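Local coordinates for protein glutaminyl-tRNA synthetase (Saccharomyces cerevisiae, PDB 3TL4) that attaches glutamine to tRNA(Gln) at the expense of ATP, seen here as the tRNA-binding domain appended to the N-terminal end of the enzyme, at residues V14-K19 / K36-T41; H56-F61 / A90-V95; G80-S85 / E109-G114; D120-Y125 / P163-P168; E132-I137 / L175-P180. All coordinates share one frame; numbering follows the deposited sequence.

Interaction 1: residues V14-K19 / K36-T41; sequences VGFEDK and KLIKET
Val14 and Ile38 reach toward each other tip to tip, and both branches of the valine find a mate. Its CG1 meets Ile38 CG2 at 3.9 Å, while its CG2 lies 3.9 Å from Ile38 CD1. The second pairing depends on the isoleucine keeping CG1 beside its backbone N (chi1 -69°) and the chain extended beyond it, so that CD1 reaches the other segment. There CD1 also nears the edge of the buried Phe16 ring, 4.4 Å from CE2 and close to the ring plane, a looser touch than the methyl pairs. Trp47 packs on both Val14 and Ile38, and Leu10 and Phe11 of helix 4-13 close over Ile38. Away from this apolar knot the chain turns to solvent: Glu17, Asp18 and Lys39 are exposed and take no part in the contact between the two segments. The turn that delivers Val14 and Phe16 to Ile38 is a Schellman motif ending helix 4-13, with Gly15 at positive phi as its C-prime residue and Phe16 N bonded back to Phe11 O.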
# COMPACT_ATOMS: atom_id res chain seq x y z
N VAL A 14 8.47 11.72 -18.01
CA VAL A 14 8.28 10.41 -17.40
C VAL A 14 6.80 9.98 -17.51
O VAL A 14 6.43 8.86 -17.16
CB VAL A 14 8.84 10.34 -15.96
CG1 VAL A 14 10.23 10.99 -15.90
CG2 VAL A 14 7.91 11.01 -14.97
N GLY A 15 5.97 10.88 -18.02
CA GLY A 15 4.62 10.51 -18.40
C GLY A 15 3.51 10.96 -17.47
O GLY A 15 2.38 10.50 -17.61
N PHE A 16 3.82 11.84 -16.53
CA PHE A 16 2.77 12.45 -15.72
C PHE A 16 1.91 13.27 -16.66
O PHE A 16 2.43 13.96 -17.53
CB PHE A 16 3.33 13.33 -14.60
CG PHE A 16 3.83 12.57 -13.41
CD1 PHE A 16 2.94 11.95 -12.55
CD2 PHE A 16 5.19 12.47 -13.16
CE1 PHE A 16 3.40 11.23 -11.45
CE2 PHE A 16 5.65 11.75 -12.07
CZ PHE A 16 4.76 11.13 -11.21
N GLU A 17 0.59 13.17 -16.50
CA GLU A 17 -0.31 13.95 -17.33
C GLU A 17 -0.27 15.42 -16.93
O GLU A 17 0.02 15.77 -15.78
CB GLU A 17 -1.73 13.38 -17.29
CG GLU A 17 -1.87 12.03 -18.00
CD GLU A 17 -1.54 12.09 -19.50
OE1 GLU A 17 -1.69 13.18 -20.11
OE2 GLU A 17 -1.13 11.05 -20.07
N ASP A 18 -0.56 16.27 -17.91
CA ASP A 18 -0.40 17.71 -17.80
C ASP A 18 -1.15 18.36 -16.63
O ASP A 18 -0.64 19.29 -16.00
CB ASP A 18 -0.82 18.36 -19.12
CG ASP A 18 -0.19 17.66 -20.32
OD1 ASP A 18 0.81 18.19 -20.85
OD2 ASP A 18 -0.67 16.57 -20.70
N LYS A 19 -2.34 17.86 -16.35
CA LYS A 19 -3.13 18.37 -15.24
C LYS A 19 -2.51 17.96 -13.91
O LYS A 19 -2.62 18.68 -12.91
CB LYS A 19 -4.57 17.86 -15.35
CG LYS A 19 -5.42 18.09 -14.12
CD LYS A 19 -6.71 17.30 -14.25
CE LYS A 19 -6.46 16.04 -15.08
NZ LYS A 19 -7.66 15.16 -15.20
N LYS A 36 14.55 14.87 -7.66
CA LYS A 36 15.77 14.17 -7.26
C LYS A 36 15.58 12.66 -7.24
O LYS A 36 16.48 11.91 -7.61
CB LYS A 36 16.31 14.68 -5.92
CG LYS A 36 16.05 13.74 -4.73
CD LYS A 36 16.68 14.24 -3.42
CE LYS A 36 16.16 13.47 -2.18
NZ LYS A 36 16.86 12.18 -1.92
N LEU A 37 14.41 12.20 -6.79
CA LEU A 37 14.10 10.77 -6.79
C LEU A 37 14.08 10.20 -8.21
O LEU A 37 14.71 9.18 -8.49
CB LEU A 37 12.78 10.49 -6.06
CG LEU A 37 12.74 10.83 -4.56
CD1 LEU A 37 11.31 10.80 -4.02
CD2 LEU A 37 13.67 9.94 -3.73
N ILE A 38 13.34 10.84 -9.11
CA ILE A 38 13.35 10.44 -10.52
C ILE A 38 14.77 10.42 -11.15
O ILE A 38 15.06 9.57 -12.00
CB ILE A 38 12.43 11.33 -11.37
CG1 ILE A 38 10.97 11.08 -11.01
CG2 ILE A 38 12.66 11.08 -12.85
CD1 ILE A 38 9.99 11.93 -11.77
N LYS A 39 15.63 11.34 -10.75
CA LYS A 39 16.96 11.44 -11.35
C LYS A 39 17.94 10.36 -10.89
O LYS A 39 18.98 10.16 -11.51
CB LYS A 39 17.57 12.83 -11.11
CG LYS A 39 16.96 13.95 -11.93
CD LYS A 39 17.33 13.83 -13.40
CE LYS A 39 17.07 15.15 -14.13
NZ LYS A 39 17.43 15.13 -15.58
N GLU A 40 17.62 9.65 -9.80
CA GLU A 40 18.47 8.56 -9.34
C GLU A 40 17.92 7.18 -9.78
O GLU A 40 18.09 6.18 -9.09
CB GLU A 40 18.74 8.63 -7.83
CG GLU A 40 17.52 8.70 -6.90
CD GLU A 40 17.92 8.95 -5.44
OE1 GLU A 40 19.13 8.96 -5.14
OE2 GLU A 40 17.02 9.12 -4.58
N THR A 41 17.26 7.18 -10.93
CA THR A 41 16.83 5.96 -11.60
C THR A 41 17.53 5.95 -12.95
O THR A 41 17.88 7.01 -13.47
CB THR A 41 15.31 5.94 -11.88
OG1 THR A 41 14.96 7.05 -12.71
CG2 THR A 41 14.49 6.00 -10.60

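Interaction 2: residues H56-F61 / A90-V95; sequences HNLASF and AAFKYV
The Phe92 ring takes Phe61 CB over the centre of one face, a CH-pi contact 3.7 Å from CB to the ring centroid and only 2° off the normal. The two aromatic rings themselves barely overlap: their planes are near parallel, at 28°, but slid apart, with centroids separated by 5.5 Å. Phe61 therefore offers Phe92 its CB rather than its ring, while its own ring has the backbone oxygen Asn57 O above one face, offset toward the rim. That oxygen is gripped within its helix by Ser60 OG at 2.8 Å and by Phe61 N. Farther along Phe92, CZ comes 3.6 Å from Phe61 O, and nearer the ring's root CD1 meets Leu58 CD1 at 4.0 Å, the two side chains crossing obliquely. Phe92 reaches this far because CG stands anti to its backbone N (chi1 171°), carrying the ring across to helix 49-62. An alanine here is likely to leave a gap between the helices, with Phe61 CB and the Leu58 methyl deprived of the ring they rest on. Leu58 also packs on Leu37 of helix 28-39 and on Ile73 and Val74 of helix 70-78. The arrangement is that of an all-helical bundle, in which helices 49-62 and 85-98 are joined by aromatic and aliphatic side chains without a hydrogen bond between the two segments.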
# COMPACT_ATOMS: atom_id res chain seq x y z
N HIS A 56 5.68 9.33 -6.53
CA HIS A 56 5.03 10.52 -6.00
C HIS A 56 4.65 10.36 -4.52
O HIS A 56 4.85 11.27 -3.72
CB HIS A 56 3.83 10.95 -6.82
CG HIS A 56 3.30 12.29 -6.43
ND1 HIS A 56 1.97 12.53 -6.16
CD2 HIS A 56 3.93 13.48 -6.23
CE1 HIS A 56 1.80 13.79 -5.82
NE2 HIS A 56 2.98 14.39 -5.86
N ASN A 57 4.09 9.21 -4.16
CA ASN A 57 3.90 8.88 -2.75
C ASN A 57 5.18 9.12 -1.96
O ASN A 57 5.17 9.77 -0.93
CB ASN A 57 3.53 7.41 -2.56
CG ASN A 57 2.10 7.10 -2.96
OD1 ASN A 57 1.79 5.94 -3.27
ND2 ASN A 57 1.23 8.11 -2.94
N LEU A 58 6.27 8.55 -2.45
CA LEU A 58 7.55 8.66 -1.76
C LEU A 58 7.96 10.11 -1.62
O LEU A 58 8.44 10.52 -0.56
CB LEU A 58 8.65 7.89 -2.48
CG LEU A 58 10.02 8.01 -1.81
CD1 LEU A 58 9.95 7.62 -0.32
CD2 LEU A 58 11.03 7.15 -2.53
N ALA A 59 7.79 10.88 -2.69
CA ALA A 59 8.15 12.29 -2.69
C ALA A 59 7.30 13.02 -1.66
O ALA A 59 7.77 13.95 -1.01
CB ALA A 59 7.96 12.89 -4.06
N SER A 60 6.05 12.59 -1.52
CA SER A 60 5.14 13.27 -0.61
C SER A 60 5.51 12.97 0.86
O SER A 60 5.19 13.76 1.76
CB SER A 60 3.68 12.93 -0.93
OG SER A 60 3.28 11.71 -0.33
N PHE A 61 6.20 11.85 1.08
CA PHE A 61 6.71 11.48 2.40
C PHE A 61 8.00 12.24 2.72
O PHE A 61 8.20 12.71 3.84
CB PHE A 61 7.03 9.99 2.44
CG PHE A 61 5.84 9.11 2.26
CD1 PHE A 61 4.62 9.45 2.81
CD2 PHE A 61 5.96 7.94 1.55
CE1 PHE A 61 3.54 8.63 2.64
CE2 PHE A 61 4.88 7.11 1.38
CZ PHE A 61 3.66 7.45 1.92
N ALA A 90 5.96 1.93 4.56
CA ALA A 90 6.82 1.10 5.40
C ALA A 90 8.32 1.22 5.06
O ALA A 90 9.15 1.36 5.93
CB ALA A 90 6.39 -0.37 5.32
N ALA A 91 8.66 1.14 3.78
CA ALA A 91 10.05 1.24 3.37
C ALA A 91 10.61 2.61 3.75
O ALA A 91 11.74 2.73 4.21
CB ALA A 91 10.17 1.00 1.87
N PHE A 92 9.81 3.66 3.56
CA PHE A 92 10.18 5.00 3.99
C PHE A 92 10.42 5.08 5.50
O PHE A 92 11.42 5.60 5.95
CB PHE A 92 9.12 6.03 3.57
CG PHE A 92 9.34 7.38 4.17
CD1 PHE A 92 10.31 8.22 3.66
CD2 PHE A 92 8.60 7.80 5.25
CE1 PHE A 92 10.54 9.47 4.22
CE2 PHE A 92 8.81 9.05 5.81
CZ PHE A 92 9.79 9.88 5.29
N LYS A 93 9.49 4.55 6.28
CA LYS A 93 9.67 4.57 7.72
C LYS A 93 10.92 3.82 8.15
O LYS A 93 11.59 4.23 9.09
CB LYS A 93 8.43 4.06 8.44
CG LYS A 93 7.31 5.09 8.42
CD LYS A 93 5.94 4.49 8.71
CE LYS A 93 4.87 5.57 8.60
NZ LYS A 93 3.49 5.05 8.80
N TYR A 94 11.24 2.73 7.45
CA TYR A 94 12.39 1.90 7.81
C TYR A 94 13.68 2.62 7.50
O TYR A 94 14.60 2.64 8.31
CB TYR A 94 12.39 0.56 7.07
CG TYR A 94 13.56 -0.32 7.49
CD1 TYR A 94 13.46 -1.11 8.62
CD2 TYR A 94 14.76 -0.33 6.78
CE1 TYR A 94 14.52 -1.92 9.03
CE2 TYR A 94 15.83 -1.14 7.19
CZ TYR A 94 15.69 -1.93 8.33
OH TYR A 94 16.71 -2.74 8.78
N VAL A 95 13.75 3.20 6.31
CA VAL A 95 14.95 3.85 5.85
C VAL A 95 15.20 5.10 6.67
O VAL A 95 16.35 5.43 6.98
CB VAL A 95 14.91 4.13 4.33
CG1 VAL A 95 16.12 4.93 3.89
CG2 VAL A 95 14.87 2.80 3.56

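Interaction 3: residues G80-S85 / E109-G114; sequences GDLKTS and ENSGVG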
# COMPACT_ATOMS: atom_id res chain seq x y z
N GLY A 80 9.88 -3.34 -8.81
CA GLY A 80 8.67 -4.11 -8.56
C GLY A 80 8.62 -4.80 -7.20
O GLY A 80 7.69 -5.55 -6.92
N ASP A 81 9.61 -4.54 -6.36
CA ASP A 81 9.61 -5.06 -5.00
C ASP A 81 8.53 -4.38 -4.15
O ASP A 81 7.77 -5.04 -3.44
CB ASP A 81 10.99 -4.89 -4.36
CG ASP A 81 12.04 -5.86 -4.93
OD1 ASP A 81 11.66 -6.88 -5.56
OD2 ASP A 81 13.25 -5.60 -4.73
N LEU A 82 8.46 -3.06 -4.25
CA LEU A 82 7.48 -2.27 -3.50
C LEU A 82 6.32 -1.90 -4.42
O LEU A 82 6.45 -0.98 -5.23
CB LEU A 82 8.14 -1.01 -2.96
CG LEU A 82 9.39 -1.21 -2.11
CD1 LEU A 82 9.99 0.12 -1.73
CD2 LEU A 82 9.08 -2.03 -0.86
N LYS A 83 5.21 -2.62 -4.28
CA LYS A 83 4.07 -2.49 -5.19
C LYS A 83 2.95 -1.58 -4.70
O LYS A 83 2.13 -1.13 -5.49
CB LYS A 83 3.46 -3.87 -5.51
CG LYS A 83 4.41 -4.88 -6.11
CD LYS A 83 4.96 -4.41 -7.46
CE LYS A 83 3.92 -4.51 -8.57
NZ LYS A 83 4.47 -4.19 -9.92
N THR A 84 2.88 -1.33 -3.39
CA THR A 84 1.76 -0.54 -2.86
C THR A 84 2.21 0.70 -2.09
O THR A 84 3.38 0.80 -1.69
CB THR A 84 0.82 -1.40 -1.96
OG1 THR A 84 1.55 -1.86 -0.82
CG2 THR A 84 0.30 -2.61 -2.72
N SER A 85 1.29 1.64 -1.90
CA SER A 85 1.53 2.83 -1.09
C SER A 85 1.91 2.41 0.31
O SER A 85 2.71 3.06 0.98
CB SER A 85 0.27 3.68 -1.00
OG SER A 85 -0.09 4.17 -2.27
N GLU A 109 12.71 -6.81 4.05
CA GLU A 109 12.21 -7.59 5.18
C GLU A 109 11.16 -6.86 6.03
O GLU A 109 10.33 -7.48 6.67
CB GLU A 109 13.39 -8.04 6.06
CG GLU A 109 13.03 -8.77 7.35
CD GLU A 109 14.22 -9.48 7.98
OE1 GLU A 109 15.36 -9.28 7.51
OE2 GLU A 109 14.01 -10.25 8.95
N ASN A 110 11.21 -5.53 6.04
CA ASN A 110 10.27 -4.75 6.83
C ASN A 110 9.25 -3.98 6.01
O ASN A 110 8.54 -3.14 6.53
CB ASN A 110 11.01 -3.80 7.77
CG ASN A 110 11.74 -4.54 8.87
OD1 ASN A 110 11.15 -4.87 9.90
ND2 ASN A 110 13.02 -4.82 8.66
N SER A 111 9.16 -4.29 4.72
CA SER A 111 8.19 -3.64 3.84
C SER A 111 7.37 -4.67 3.08
O SER A 111 6.94 -4.42 1.97
CB SER A 111 8.90 -2.73 2.84
OG SER A 111 9.75 -1.85 3.53
N GLY A 112 7.18 -5.84 3.69
CA GLY A 112 6.33 -6.86 3.11
C GLY A 112 6.80 -7.40 1.77
O GLY A 112 6.02 -8.06 1.06
N VAL A 113 8.05 -7.14 1.42
CA VAL A 113 8.57 -7.59 0.12
C VAL A 113 8.58 -9.12 0.05
O VAL A 113 9.02 -9.79 0.97
CB VAL A 113 9.97 -6.99 -0.20
CG1 VAL A 113 10.59 -7.68 -1.41
CG2 VAL A 113 9.87 -5.46 -0.44
N GLY A 114 8.06 -9.67 -1.04
CA GLY A 114 8.05 -11.11 -1.22
C GLY A 114 6.91 -11.81 -0.50
O GLY A 114 6.69 -13.01 -0.70
O HOH W 1 7.03 -7.66 -3.26
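Asp81 O is the polar atom on which the two loops converge. A water donates to it at 2.7 Å and accepts in turn from Gly114 N at 3.2 Å, bridging the backbones, and Gln87 NE2 adds a weak hydrogen bond. The same amide nitrogen bonds Ser111 O, and Gln87 OE1 receives Lys83 N, so one side chain from helix 85-98 ties down both loops. Beside this polar network, Val113 CG2 makes a close apolar contact with Leu82 CD2 at 3.5 Å and a van der Waals touch with Asp81 O at 3.7 Å.

The loop 80-85 links two helices. Gly80, at positive phi, ends helix 70-78 in a Schellman motif, and Thr84 is the N-cap of helix 85-98, its OG1 bonded to Gln87 N. The capped nitrogen belongs to the same Gln87 whose side-chain amide bonds both loops.

Leu82 and Val113 meet obliquely. With CG anti to its carbonyl carbon (chi1 -55°), the leucine brings CD2 round to the valine and also to Ser111 CB, 3.8 Å away. Val113 is spread over both neighbours, CG1 lying 4.1 Å from Asp81 CB while CG2 takes the leucine. The polar ends face other partners: Ser111 OG bonds Met107 O in helix 104-109, and Asp81 OD2 bonds Asn79 ND2.

Interaction 4: residues D120-Y125 / P163-P168; sequences DQVRNY and PRSFKP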
# COMPACT_ATOMS: atom_id res chain seq x y z
N ASP A 120 -6.45 -18.48 -0.09
CA ASP A 120 -6.59 -19.58 0.85
C ASP A 120 -6.12 -19.20 2.25
O ASP A 120 -6.69 -19.61 3.26
CB ASP A 120 -5.81 -20.78 0.34
CG ASP A 120 -6.37 -22.08 0.83
OD1 ASP A 120 -7.34 -22.55 0.21
OD2 ASP A 120 -5.83 -22.62 1.82
N GLN A 121 -5.08 -18.39 2.32
CA GLN A 121 -4.61 -17.92 3.62
C GLN A 121 -5.57 -16.89 4.23
O GLN A 121 -5.88 -16.97 5.42
CB GLN A 121 -3.19 -17.35 3.54
CG GLN A 121 -2.19 -18.25 2.81
CD GLN A 121 -0.80 -17.62 2.77
OE1 GLN A 121 -0.08 -17.62 3.76
NE2 GLN A 121 -0.43 -17.08 1.61
N VAL A 122 -6.04 -15.93 3.44
CA VAL A 122 -7.06 -14.99 3.92
C VAL A 122 -8.19 -15.80 4.56
O VAL A 122 -8.61 -15.53 5.68
CB VAL A 122 -7.61 -14.06 2.79
CG1 VAL A 122 -8.74 -13.18 3.30
CG2 VAL A 122 -6.51 -13.20 2.18
N ARG A 123 -8.66 -16.81 3.84
CA ARG A 123 -9.75 -17.68 4.29
C ARG A 123 -9.44 -18.36 5.63
O ARG A 123 -10.28 -18.43 6.51
CB ARG A 123 -10.05 -18.72 3.20
CG ARG A 123 -11.17 -19.70 3.52
CD ARG A 123 -11.78 -20.30 2.22
NE ARG A 123 -13.06 -19.67 1.93
CZ ARG A 123 -13.36 -19.07 0.79
NH1 ARG A 123 -12.48 -19.04 -0.20
NH2 ARG A 123 -14.56 -18.53 0.63
N ASN A 124 -8.22 -18.88 5.78
CA ASN A 124 -7.82 -19.45 7.06
C ASN A 124 -7.96 -18.43 8.19
O ASN A 124 -8.54 -18.74 9.23
CB ASN A 124 -6.38 -19.98 7.01
CG ASN A 124 -6.23 -21.20 6.11
OD1 ASN A 124 -7.20 -21.92 5.85
ND2 ASN A 124 -5.01 -21.44 5.62
N TYR A 125 -7.41 -17.24 7.98
CA TYR A 125 -7.45 -16.20 9.02
C TYR A 125 -8.86 -15.76 9.36
O TYR A 125 -9.18 -15.58 10.53
CB TYR A 125 -6.55 -15.01 8.64
CG TYR A 125 -5.10 -15.34 8.84
CD1 TYR A 125 -4.60 -15.59 10.11
CD2 TYR A 125 -4.24 -15.44 7.76
CE1 TYR A 125 -3.27 -15.92 10.31
CE2 TYR A 125 -2.90 -15.77 7.94
CZ TYR A 125 -2.43 -16.01 9.22
OH TYR A 125 -1.10 -16.33 9.41
N PRO A 163 -6.75 -6.32 0.10
CA PRO A 163 -7.98 -6.16 0.89
C PRO A 163 -9.26 -6.27 0.06
O PRO A 163 -10.35 -6.15 0.62
CB PRO A 163 -7.86 -4.75 1.46
CG PRO A 163 -7.00 -4.02 0.48
CD PRO A 163 -6.04 -5.05 -0.09
N ARG A 164 -9.13 -6.49 -1.24
CA ARG A 164 -10.31 -6.66 -2.08
C ARG A 164 -10.85 -8.07 -1.95
O ARG A 164 -11.99 -8.36 -2.33
CB ARG A 164 -9.99 -6.32 -3.53
CG ARG A 164 -9.78 -4.83 -3.76
CD ARG A 164 -9.26 -4.57 -5.16
NE ARG A 164 -7.99 -5.24 -5.39
CZ ARG A 164 -7.35 -5.24 -6.56
NH1 ARG A 164 -7.87 -4.60 -7.60
NH2 ARG A 164 -6.20 -5.88 -6.68
N SER A 165 -10.03 -8.96 -1.42
CA SER A 165 -10.43 -10.34 -1.22
C SER A 165 -11.20 -10.48 0.09
O SER A 165 -11.94 -11.43 0.28
CB SER A 165 -9.21 -11.26 -1.21
OG SER A 165 -8.34 -10.94 -0.14
N PHE A 166 -11.02 -9.52 0.99
CA PHE A 166 -11.56 -9.71 2.32
C PHE A 166 -13.09 -9.90 2.33
O PHE A 166 -13.60 -10.82 2.97
CB PHE A 166 -11.14 -8.58 3.25
CG PHE A 166 -9.64 -8.48 3.47
CD1 PHE A 166 -8.78 -9.40 2.90
CD2 PHE A 166 -9.11 -7.46 4.23
CE1 PHE A 166 -7.41 -9.30 3.09
CE2 PHE A 166 -7.74 -7.35 4.43
CZ PHE A 166 -6.89 -8.29 3.87
N LYS A 167 -13.82 -9.06 1.60
CA LYS A 167 -15.28 -9.06 1.72
C LYS A 167 -15.99 -10.31 1.17
O LYS A 167 -16.86 -10.85 1.84
CB LYS A 167 -15.87 -7.79 1.13
CG LYS A 167 -17.22 -7.45 1.73
CD LYS A 167 -17.13 -7.42 3.25
CE LYS A 167 -18.47 -7.06 3.89
NZ LYS A 167 -19.58 -7.96 3.46
N PRO A 168 -15.64 -10.75 -0.04
CA PRO A 168 -16.23 -11.98 -0.59
C PRO A 168 -15.91 -13.21 0.24
O PRO A 168 -16.76 -14.08 0.41
CB PRO A 168 -15.57 -12.11 -1.97
CG PRO A 168 -15.14 -10.71 -2.31
CD PRO A 168 -14.76 -10.08 -1.01
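Val122 of helix 119-132 and Phe166 of helix 166-178 join these two helices in an all-helical part of the tRNA-binding domain, where the contact links part 1 of the RNA-binding region to part 2. The side chains cross at about a right angle. Val122 CG1, anti to its backbone N (chi1 176°), reaches Phe166 CD1 at 3.8 Å, while CG2 lies 4.1 Å from Phe166 CE1, so that both methyls meet the CD1-CE1 bond of the ring. CG2 also comes 3.7 Å from Ser165 OG, a van der Waals touch, since the hydroxyl makes its hydrogen bond with Asp162 O. Replacing Val122 with a glycine would probably open a gap beside the Phe166 ring and leave it freer to shift. Phe149 and Lys153 of helix 145-153 and Leu158 also pack on this ring. At the flank of the buried contact, Arg123 NE forms a salt bridge across to Glu173 of helix 166-178, while its NH1 pairs with Glu119 of its own helix. The loop leading into helix 166-178 folds back on its own aromatic residue, placing Pro163 CA over the centre of one Phe166 face, 3.6 Å from the ring plane.

Interaction 5: residues E132-I137 / L175-P180; sequences ENKERI and LKLLGP
Leu177 puts one methyl on each of two residues of the facing helix, CD1 on Lys134 and CD2 on Ile137, where the end of helix 166-178 packs against the start of helix 134-140 in this helical bundle. CD1 lies 3.8 Å from Lys134 CD, against the aliphatic part of a lysine chain bent at chi2 and chi3. CD2 stands 4.0 Å from Ile137 CG2, the two side chains crossing near a right angle. Leu178 completes the first shell, its CD2 4.0 Å from Ile137 O. Around them, Lys134 NZ turns to Gln131 OE1, Leu138 packs on both leucines and Ile148 on Ile137. After Leu178 the helix stops at Gly179, whose O accepts from Tyr142 OH. On the other segment the break between helices 119-132 and 134-140 falls at Asn133, which Arg136 ties back: NH2 bonds Asn133 OD1 at 2.9 Å, with the oxygen in the guanidinium plane but the nitrogen well above the plane of the amide carbonyl.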
# COMPACT_ATOMS: atom_id res chain seq x y z
N GLU A 132 -13.25 -17.85 16.85
CA GLU A 132 -12.90 -17.14 18.07
C GLU A 132 -14.05 -16.26 18.57
O GLU A 132 -14.18 -15.99 19.75
CB GLU A 132 -11.64 -16.27 17.83
CG GLU A 132 -10.34 -17.09 17.68
CD GLU A 132 -9.16 -16.30 17.13
OE1 GLU A 132 -9.28 -15.07 16.92
OE2 GLU A 132 -8.09 -16.91 16.89
N ASN A 133 -14.85 -15.80 17.63
CA ASN A 133 -15.93 -14.90 17.96
C ASN A 133 -17.29 -15.53 17.67
O ASN A 133 -18.29 -14.84 17.54
CB ASN A 133 -15.75 -13.61 17.17
CG ASN A 133 -14.50 -12.85 17.59
OD1 ASN A 133 -14.55 -12.00 18.47
ND2 ASN A 133 -13.36 -13.19 16.98
N LYS A 134 -17.32 -16.86 17.59
CA LYS A 134 -18.49 -17.58 17.08
C LYS A 134 -19.81 -17.19 17.75
O LYS A 134 -20.80 -16.91 17.07
CB LYS A 134 -18.25 -19.10 17.11
CG LYS A 134 -19.45 -19.97 16.70
CD LYS A 134 -18.99 -21.26 16.00
CE LYS A 134 -18.04 -22.09 16.81
NZ LYS A 134 -17.48 -23.26 16.04
N GLU A 135 -19.85 -17.16 19.08
CA GLU A 135 -21.12 -16.88 19.77
C GLU A 135 -21.57 -15.42 19.67
O GLU A 135 -22.76 -15.15 19.64
CB GLU A 135 -21.09 -17.35 21.22
CG GLU A 135 -20.89 -18.85 21.33
CD GLU A 135 -20.85 -19.33 22.75
OE1 GLU A 135 -19.81 -19.13 23.41
OE2 GLU A 135 -21.86 -19.92 23.20
N ARG A 136 -20.63 -14.48 19.62
CA ARG A 136 -20.99 -13.09 19.39
C ARG A 136 -21.59 -12.97 17.99
O ARG A 136 -22.56 -12.28 17.78
CB ARG A 136 -19.77 -12.17 19.53
CG ARG A 136 -20.10 -10.68 19.46
CD ARG A 136 -18.98 -9.80 20.04
NE ARG A 136 -17.70 -10.03 19.39
CZ ARG A 136 -17.31 -9.42 18.28
NH1 ARG A 136 -18.10 -8.52 17.69
NH2 ARG A 136 -16.13 -9.70 17.76
N ILE A 137 -21.00 -13.68 17.03
CA ILE A 137 -21.50 -13.69 15.66
C ILE A 137 -22.83 -14.43 15.47
O ILE A 137 -23.66 -13.99 14.70
CB ILE A 137 -20.46 -14.24 14.69
CG1 ILE A 137 -19.23 -13.33 14.70
CG2 ILE A 137 -21.06 -14.29 13.30
CD1 ILE A 137 -18.05 -13.93 13.96
N LEU A 175 -21.89 -17.24 5.73
CA LEU A 175 -22.97 -18.09 5.23
C LEU A 175 -22.89 -19.50 5.81
O LEU A 175 -23.91 -20.06 6.20
CB LEU A 175 -22.94 -18.15 3.70
CG LEU A 175 -24.00 -18.97 2.96
CD1 LEU A 175 -25.43 -18.56 3.35
CD2 LEU A 175 -23.79 -18.85 1.44
N LYS A 176 -21.68 -20.07 5.87
CA LYS A 176 -21.53 -21.44 6.37
C LYS A 176 -22.04 -21.60 7.80
O LYS A 176 -22.63 -22.63 8.14
CB LYS A 176 -20.07 -21.89 6.28
CG LYS A 176 -19.54 -21.97 4.87
CD LYS A 176 -18.02 -22.15 4.83
CE LYS A 176 -17.53 -22.07 3.39
NZ LYS A 176 -16.04 -22.05 3.30
N LEU A 177 -21.81 -20.59 8.62
CA LEU A 177 -22.17 -20.60 10.04
C LEU A 177 -23.62 -20.17 10.29
O LEU A 177 -24.29 -20.71 11.17
CB LEU A 177 -21.24 -19.64 10.80
CG LEU A 177 -21.52 -19.32 12.28
CD1 LEU A 177 -21.45 -20.57 13.15
CD2 LEU A 177 -20.55 -18.25 12.77
N LEU A 178 -24.08 -19.19 9.53
CA LEU A 178 -25.36 -18.54 9.81
C LEU A 178 -26.48 -19.18 9.02
O LEU A 178 -27.63 -19.18 9.46
CB LEU A 178 -25.29 -17.04 9.50
CG LEU A 178 -24.32 -16.24 10.39
CD1 LEU A 178 -24.62 -14.77 10.28
CD2 LEU A 178 -24.44 -16.67 11.84
N GLY A 179 -26.12 -19.75 7.88
CA GLY A 179 -27.09 -20.19 6.90
C GLY A 179 -27.54 -18.96 6.15
O GLY A 179 -26.99 -17.88 6.37
N PRO A 180 -28.54 -19.10 5.27
CA PRO A 180 -28.94 -17.92 4.49
C PRO A 180 -29.71 -16.89 5.32
O PRO A 180 -30.21 -17.23 6.40
CB PRO A 180 -29.83 -18.52 3.39
CG PRO A 180 -30.30 -19.82 3.92
CD PRO A 180 -29.21 -20.33 4.82

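Overall arrangement
The five contacts divide between two helical groups. Interactions 1, 2 and 3 are chained together: Leu37 packs on Leu58 and Ala59 between the first two, and Asn57 probably bonds Ser85 between the second and third. Interactions 4 and 5 share helix 166-178, their centres 16 Å apart, and there Arg123 and Lys176 both pair with Glu173. Along the chain 2 and 3 cross, as do 4 and 5, while the first three all close before the last two open. Interactions 3 and 4 come within about 7 Å at nearest atoms without touching, whereas the centres of 1 and 5 are about 50 Å apart. This elongated layout is consistent with two helical bodies joined by a hinge.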